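Local atomic coordinates of methylaspartate ammonia-lyase (Citrobacter amalonaticus, PDB entry 1KKO), a protein that catalyses the reversible, magnesium-dependent anti elimination of ammonia from L-threo-3-methylaspartate to give mesaconate, as a homodimer. Residues L270-Q284 and G301-D315. Numbering follows the deposited sequence.
Sequences LYIEGPVDAGNKPDQ and GVKIVADEWCNTYQD
Y271, I272 and E273 pair in parallel with K303, I304 and V305, the short strands 270-273 and 303-306 running 32° apart and joined by four backbone hydrogen bonds, the first from K303 N to L270 O and the last from G274 N, just past the strand, to V305 O. On the face carrying Y271, E273 and V305, the K303 chain lies alongside the Y271 ring: its CB packs over one ring face, 4.0 Å from the centroid, and the extended chain brings NZ to donate to Y271 OH at 3.2 Å. E354 binds both ends, as salt-bridge partner of K303 and hydrogen-bond partner of Y271. V305 CG2 meets the ring edge at Y271 CD2, while V305 CB rests 3.7 Å from E273 CB. Beyond it, the magnesium ligands E273 and D307 bring carboxylates together, E273 OE2 to D307 OD2 3.6 Å, their planes 58° apart; a shared cation would offset this like charge. H236 and Q329 hold the E273 oxygens, and D238 completes the protein's set of metal ligands.

Past the strands, W309 lies against the loop before helix 281-298. N280 CA sits over its six-membered ring, and W309 NE1, in the plane of that ring system, donates to D277 OD1 (2.9 Å). G279 N reaches that oxygen from the opposite face of the carboxylate, closing an Asx turn. K281 runs out almost straight, CG trans to N (chi1 178°), past W309 O to form a salt bridge, K281 NZ to D315 OD1 2.9 Å; K281 NZ is also salt-bridged to D318. D315 also completes a capping box with T312.

Strand 270-273, helix 281-298 and strand 303-306 form a beta-alpha-beta unit of the TIM barrel, flanked by strands 234-238 and 327-330; I304 packs against T292 of helix 281-298, and Q284 touches helix 313-321.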
loop_
_atom_site.group_PDB
_atom_site.type_symbol
_atom_site.label_atom_id
_atom_site.label_comp_id
_atom_site.label_asym_id
_atom_site.label_seq_id
_atom_site.Cartn_x
_atom_site.Cartn_y
_atom_site.Cartn_z
ATOM N N LEU A 270 7.794 -21.516 16.120
ATOM C CA LEU A 270 6.533 -20.913 16.507
ATOM C C LEU A 270 6.724 -19.845 17.569
ATOM O O LEU A 270 7.424 -20.044 18.563
ATOM C CB LEU A 270 5.562 -21.989 17.008
ATOM C CG LEU A 270 4.190 -21.515 17.486
ATOM C CD1 LEU A 270 3.382 -20.922 16.333
ATOM C CD2 LEU A 270 3.429 -22.668 18.134
ATOM N N TYR A 271 6.083 -18.702 17.319
ATOM C CA TYR A 271 6.041 -17.588 18.244
ATOM C C TYR A 271 4.583 -17.245 18.534
ATOM O O TYR A 271 3.766 -17.177 17.604
ATOM C CB TYR A 271 6.680 -16.357 17.618
ATOM C CG TYR A 271 8.187 -16.345 17.576
ATOM C CD1 TYR A 271 8.889 -17.185 16.731
ATOM C CD2 TYR A 271 8.907 -15.478 18.376
ATOM C CE1 TYR A 271 10.283 -17.170 16.694
ATOM C CE2 TYR A 271 10.301 -15.430 18.326
ATOM C CZ TYR A 271 10.976 -16.276 17.481
ATOM O OH TYR A 271 12.357 -16.230 17.433
ATOM N N ILE A 272 4.271 -17.020 19.810
ATOM C CA ILE A 272 2.939 -16.590 20.214
ATOM C C ILE A 272 3.051 -15.218 20.859
ATOM O O ILE A 272 3.728 -15.053 21.867
ATOM C CB ILE A 272 2.306 -17.584 21.208
ATOM C CG1 ILE A 272 2.126 -18.966 20.572
ATOM C CG2 ILE A 272 0.971 -17.031 21.738
ATOM C CD1 ILE A 272 1.172 -19.025 19.390
ATOM N N GLU A 273 2.414 -14.234 20.238
ATOM C CA GLU A 273 2.441 -12.863 20.730
ATOM C C GLU A 273 1.224 -12.566 21.593
ATOM O O GLU A 273 0.113 -13.010 21.294
ATOM C CB GLU A 273 2.532 -11.880 19.553
ATOM C CG GLU A 273 2.609 -10.421 19.983
ATOM C CD GLU A 273 3.007 -9.470 18.871
ATOM O OE1 GLU A 273 3.005 -9.860 17.692
ATOM O OE2 GLU A 273 3.312 -8.305 19.188
ATOM N N GLY A 274 1.452 -11.823 22.665
ATOM C CA GLY A 274 0.380 -11.416 23.551
ATOM C C GLY A 274 -0.413 -12.551 24.171
ATOM O O GLY A 274 -1.633 -12.546 24.126
ATOM N N PRO A 275 0.233 -13.538 24.771
ATOM C CA PRO A 275 -0.534 -14.663 25.317
ATOM C C PRO A 275 -1.544 -14.263 26.397
ATOM O O PRO A 275 -2.615 -14.878 26.475
ATOM C CB PRO A 275 0.551 -15.574 25.893
ATOM C CG PRO A 275 1.700 -14.692 26.130
ATOM C CD PRO A 275 1.684 -13.726 24.966
ATOM N N VAL A 276 -1.202 -13.259 27.197
ATOM C CA VAL A 276 -2.061 -12.782 28.271
ATOM C C VAL A 276 -2.049 -11.268 28.270
ATOM O O VAL A 276 -1.144 -10.651 27.713
ATOM C CB VAL A 276 -1.533 -13.268 29.637
ATOM C CG1 VAL A 276 -1.462 -14.768 29.673
ATOM C CG2 VAL A 276 -0.166 -12.658 29.903
ATOM N N ASP A 277 -3.080 -10.665 28.850
ATOM C CA ASP A 277 -3.122 -9.224 29.052
ATOM C C ASP A 277 -3.501 -8.977 30.512
ATOM O O ASP A 277 -4.678 -9.043 30.885
ATOM C CB ASP A 277 -4.120 -8.555 28.121
ATOM C CG ASP A 277 -4.175 -7.057 28.311
ATOM O OD1 ASP A 277 -3.517 -6.524 29.230
ATOM O OD2 ASP A 277 -4.868 -6.314 27.587
ATOM N N ALA A 278 -2.498 -8.692 31.333
ATOM C CA ALA A 278 -2.690 -8.472 32.764
ATOM C C ALA A 278 -3.250 -7.096 33.101
ATOM O O ALA A 278 -3.521 -6.820 34.269
ATOM C CB ALA A 278 -1.382 -8.697 33.495
ATOM N N GLY A 279 -3.402 -6.224 32.107
ATOM C CA GLY A 279 -4.064 -4.939 32.316
ATOM C C GLY A 279 -3.226 -3.784 32.811
ATOM O O GLY A 279 -3.721 -2.666 32.964
ATOM N N ASN A 280 -1.960 -4.043 33.080
ATOM C CA ASN A 280 -1.045 -2.990 33.476
ATOM C C ASN A 280 0.353 -3.521 33.276
ATOM O O ASN A 280 0.568 -4.724 33.203
ATOM C CB ASN A 280 -1.267 -2.534 34.925
ATOM C CG ASN A 280 -1.035 -3.635 35.920
ATOM O OD1 ASN A 280 0.098 -4.004 36.183
ATOM N ND2 ASN A 280 -2.111 -4.166 36.483
ATOM N N LYS A 281 1.297 -2.608 33.202
ATOM C CA LYS A 281 2.663 -2.953 32.905
ATOM C C LYS A 281 3.353 -3.855 33.949
ATOM O O LYS A 281 3.874 -4.905 33.593
ATOM C CB LYS A 281 3.430 -1.669 32.649
ATOM C CG LYS A 281 4.854 -1.843 32.366
ATOM C CD LYS A 281 5.486 -0.483 32.282
ATOM C CE LYS A 281 6.969 -0.591 32.299
ATOM N NZ LYS A 281 7.595 0.751 32.296
ATOM N N PRO A 282 3.375 -3.493 35.231
ATOM C CA PRO A 282 4.056 -4.370 36.194
ATOM C C PRO A 282 3.503 -5.799 36.232
ATOM O O PRO A 282 4.286 -6.755 36.271
ATOM C CB PRO A 282 3.867 -3.655 37.537
ATOM C CG PRO A 282 3.534 -2.268 37.200
ATOM C CD PRO A 282 2.827 -2.287 35.866
ATOM N N ASP A 283 2.182 -5.955 36.216
ATOM C CA ASP A 283 1.597 -7.289 36.229
ATOM C C ASP A 283 1.859 -8.031 34.913
ATOM O O ASP A 283 1.991 -9.245 34.910
ATOM C CB ASP A 283 0.090 -7.238 36.495
ATOM C CG ASP A 283 -0.248 -6.822 37.918
ATOM O OD1 ASP A 283 0.636 -6.880 38.805
ATOM O OD2 ASP A 283 -1.388 -6.437 38.222
ATOM N N GLN A 284 1.909 -7.301 33.799
ATOM C CA GLN A 284 2.167 -7.921 32.504
ATOM C C GLN A 284 3.584 -8.510 32.473
ATOM O O GLN A 284 3.787 -9.635 32.027
ATOM C CB GLN A 284 1.967 -6.904 31.381
ATOM C CG GLN A 284 2.089 -7.487 29.985
ATOM C CD GLN A 284 0.999 -8.474 29.642
ATOM O OE1 GLN A 284 -0.016 -8.564 30.341
ATOM N NE2 GLN A 284 1.175 -9.198 28.541
ATOM N N GLY A 301 10.158 -25.364 22.680
ATOM C CA GLY A 301 10.853 -24.525 21.720
ATOM C C GLY A 301 9.997 -23.351 21.268
ATOM O O GLY A 301 10.430 -22.568 20.422
ATOM N N VAL A 302 8.797 -23.226 21.827
ATOM C CA VAL A 302 7.888 -22.146 21.446
ATOM C C VAL A 302 8.275 -20.877 22.190
ATOM O O VAL A 302 8.583 -20.905 23.373
ATOM C CB VAL A 302 6.413 -22.491 21.740
ATOM C CG1 VAL A 302 5.493 -21.365 21.261
ATOM C CG2 VAL A 302 6.014 -23.803 21.082
ATOM N N LYS A 303 8.241 -19.749 21.490
ATOM C CA LYS A 303 8.632 -18.479 22.083
ATOM C C LYS A 303 7.438 -17.545 22.257
ATOM O O LYS A 303 6.463 -17.670 21.539
ATOM C CB LYS A 303 9.700 -17.817 21.213
ATOM C CG LYS A 303 11.036 -18.559 21.249
ATOM C CD LYS A 303 12.036 -17.927 20.308
ATOM C CE LYS A 303 13.383 -18.611 20.331
ATOM N NZ LYS A 303 14.243 -18.065 19.249
ATOM N N ILE A 304 7.521 -16.635 23.221
ATOM C CA ILE A 304 6.456 -15.646 23.412
ATOM C C ILE A 304 6.986 -14.231 23.189
ATOM O O ILE A 304 8.169 -13.929 23.401
ATOM C CB ILE A 304 5.706 -15.785 24.772
ATOM C CG1 ILE A 304 6.641 -15.582 25.962
ATOM C CG2 ILE A 304 4.972 -17.125 24.828
ATOM C CD1 ILE A 304 5.909 -15.393 27.286
ATOM N N VAL A 305 6.067 -13.383 22.737
ATOM C CA VAL A 305 6.354 -12.013 22.362
ATOM C C VAL A 305 5.517 -11.048 23.199
ATOM O O VAL A 305 4.289 -11.163 23.247
ATOM C CB VAL A 305 6.006 -11.776 20.877
ATOM C CG1 VAL A 305 6.490 -10.398 20.431
ATOM C CG2 VAL A 305 6.593 -12.859 20.002
ATOM N N ALA A 306 6.168 -10.084 23.842
ATOM C CA ALA A 306 5.472 -9.029 24.563
ATOM C C ALA A 306 4.962 -7.996 23.583
ATOM O O ALA A 306 5.575 -7.724 22.558
ATOM C CB ALA A 306 6.376 -8.382 25.554
ATOM N N ASP A 307 3.838 -7.389 23.918
ATOM C CA ASP A 307 3.266 -6.344 23.080
ATOM C C ASP A 307 2.496 -5.370 23.971
ATOM O O ASP A 307 2.969 -4.266 24.242
ATOM C CB ASP A 307 2.383 -6.981 22.017
ATOM C CG ASP A 307 1.682 -5.977 21.148
ATOM O OD1 ASP A 307 2.140 -4.823 21.024
ATOM O OD2 ASP A 307 0.643 -6.280 20.526
ATOM N N GLU A 308 1.323 -5.786 24.442
ATOM C CA GLU A 308 0.514 -4.944 25.319
ATOM C C GLU A 308 1.325 -4.479 26.535
ATOM O O GLU A 308 2.007 -5.272 27.181
ATOM C CB GLU A 308 -0.723 -5.702 25.816
ATOM C CG GLU A 308 -1.631 -6.312 24.754
ATOM C CD GLU A 308 -1.270 -7.744 24.364
ATOM O OE1 GLU A 308 -0.096 -8.157 24.523
ATOM O OE2 GLU A 308 -2.180 -8.465 23.887
ATOM N N TRP A 309 1.213 -3.189 26.832
ATOM C CA TRP A 309 1.850 -2.518 27.969
ATOM C C TRP A 309 3.344 -2.298 27.775
ATOM O O TRP A 309 4.009 -1.785 28.676
ATOM C CB TRP A 309 1.544 -3.226 29.296
ATOM C CG TRP A 309 0.062 -3.310 29.469
ATOM C CD1 TRP A 309 -0.710 -4.413 29.318
ATOM C CD2 TRP A 309 -0.834 -2.223 29.713
ATOM N NE1 TRP A 309 -2.035 -4.095 29.497
ATOM C CE2 TRP A 309 -2.136 -2.751 29.741
ATOM C CE3 TRP A 309 -0.664 -0.861 29.944
ATOM C CZ2 TRP A 309 -3.259 -1.961 29.961
ATOM C CZ3 TRP A 309 -1.786 -0.079 30.179
ATOM C CH2 TRP A 309 -3.058 -0.636 30.185
ATOM N N CYS A 310 3.859 -2.649 26.593
ATOM C CA CYS A 310 5.263 -2.441 26.260
ATOM C C CYS A 310 5.282 -1.432 25.122
ATOM O O CYS A 310 5.371 -1.801 23.962
ATOM C CB CYS A 310 5.901 -3.759 25.861
ATOM S SG CYS A 310 7.678 -3.627 25.653
ATOM N N ASN A 311 5.183 -0.151 25.472
ATOM C CA ASN A 311 4.997 0.914 24.484
ATOM C C ASN A 311 6.220 1.763 24.201
ATOM O O ASN A 311 6.623 1.913 23.042
ATOM C CB ASN A 311 3.877 1.859 24.939
ATOM C CG ASN A 311 2.570 1.161 25.155
ATOM O OD1 ASN A 311 2.165 0.295 24.373
ATOM N ND2 ASN A 311 1.862 1.559 26.211
ATOM N N THR A 312 6.782 2.354 25.252
ATOM C CA THR A 312 7.869 3.306 25.133
ATOM C C THR A 312 9.227 2.639 25.206
ATOM O O THR A 312 9.352 1.462 25.553
ATOM C CB THR A 312 7.812 4.312 26.284
ATOM O OG1 THR A 312 8.081 3.611 27.506
ATOM C CG2 THR A 312 6.404 4.926 26.446
ATOM N N TYR A 313 10.253 3.433 24.929
ATOM C CA TYR A 313 11.634 2.981 25.079
ATOM C C TYR A 313 11.847 2.416 26.492
ATOM O O TYR A 313 12.356 1.305 26.649
ATOM C CB TYR A 313 12.629 4.130 24.824
ATOM C CG TYR A 313 14.016 3.730 25.255
ATOM C CD1 TYR A 313 14.802 2.932 24.454
ATOM C CD2 TYR A 313 14.510 4.089 26.496
ATOM C CE1 TYR A 313 16.049 2.516 24.867
ATOM C CE2 TYR A 313 15.764 3.687 26.911
ATOM C CZ TYR A 313 16.533 2.903 26.089
ATOM O OH TYR A 313 17.792 2.458 26.482
ATOM N N GLN A 314 11.438 3.156 27.518
ATOM C CA GLN A 314 11.637 2.670 28.885
ATOM C C GLN A 314 10.845 1.389 29.149
ATOM O O GLN A 314 11.329 0.488 29.850
ATOM C CB GLN A 314 11.299 3.740 29.917
ATOM C CG GLN A 314 11.633 3.292 31.348
ATOM C CD GLN A 314 13.122 3.079 31.570
ATOM O OE1 GLN A 314 13.930 3.945 31.242
ATOM N NE2 GLN A 314 13.489 1.927 32.130
ATOM N N ASP A 315 9.640 1.278 28.600
ATOM C CA ASP A 315 8.884 0.053 28.757
ATOM C C ASP A 315 9.689 -1.128 28.215
ATOM O O ASP A 315 9.751 -2.190 28.820
ATOM C CB ASP A 315 7.565 0.099 27.990
ATOM C CG ASP A 315 6.577 1.081 28.543
ATOM O OD1 ASP A 315 6.703 1.535 29.702
ATOM O OD2 ASP A 315 5.603 1.428 27.838
HETATM O O HOH W 1 10.253 -20.496 18.494
HETATM O O HOH W 2 8.748 -23.646 17.907
HETATM O O HOH W 3 2.636 -7.916 26.437
#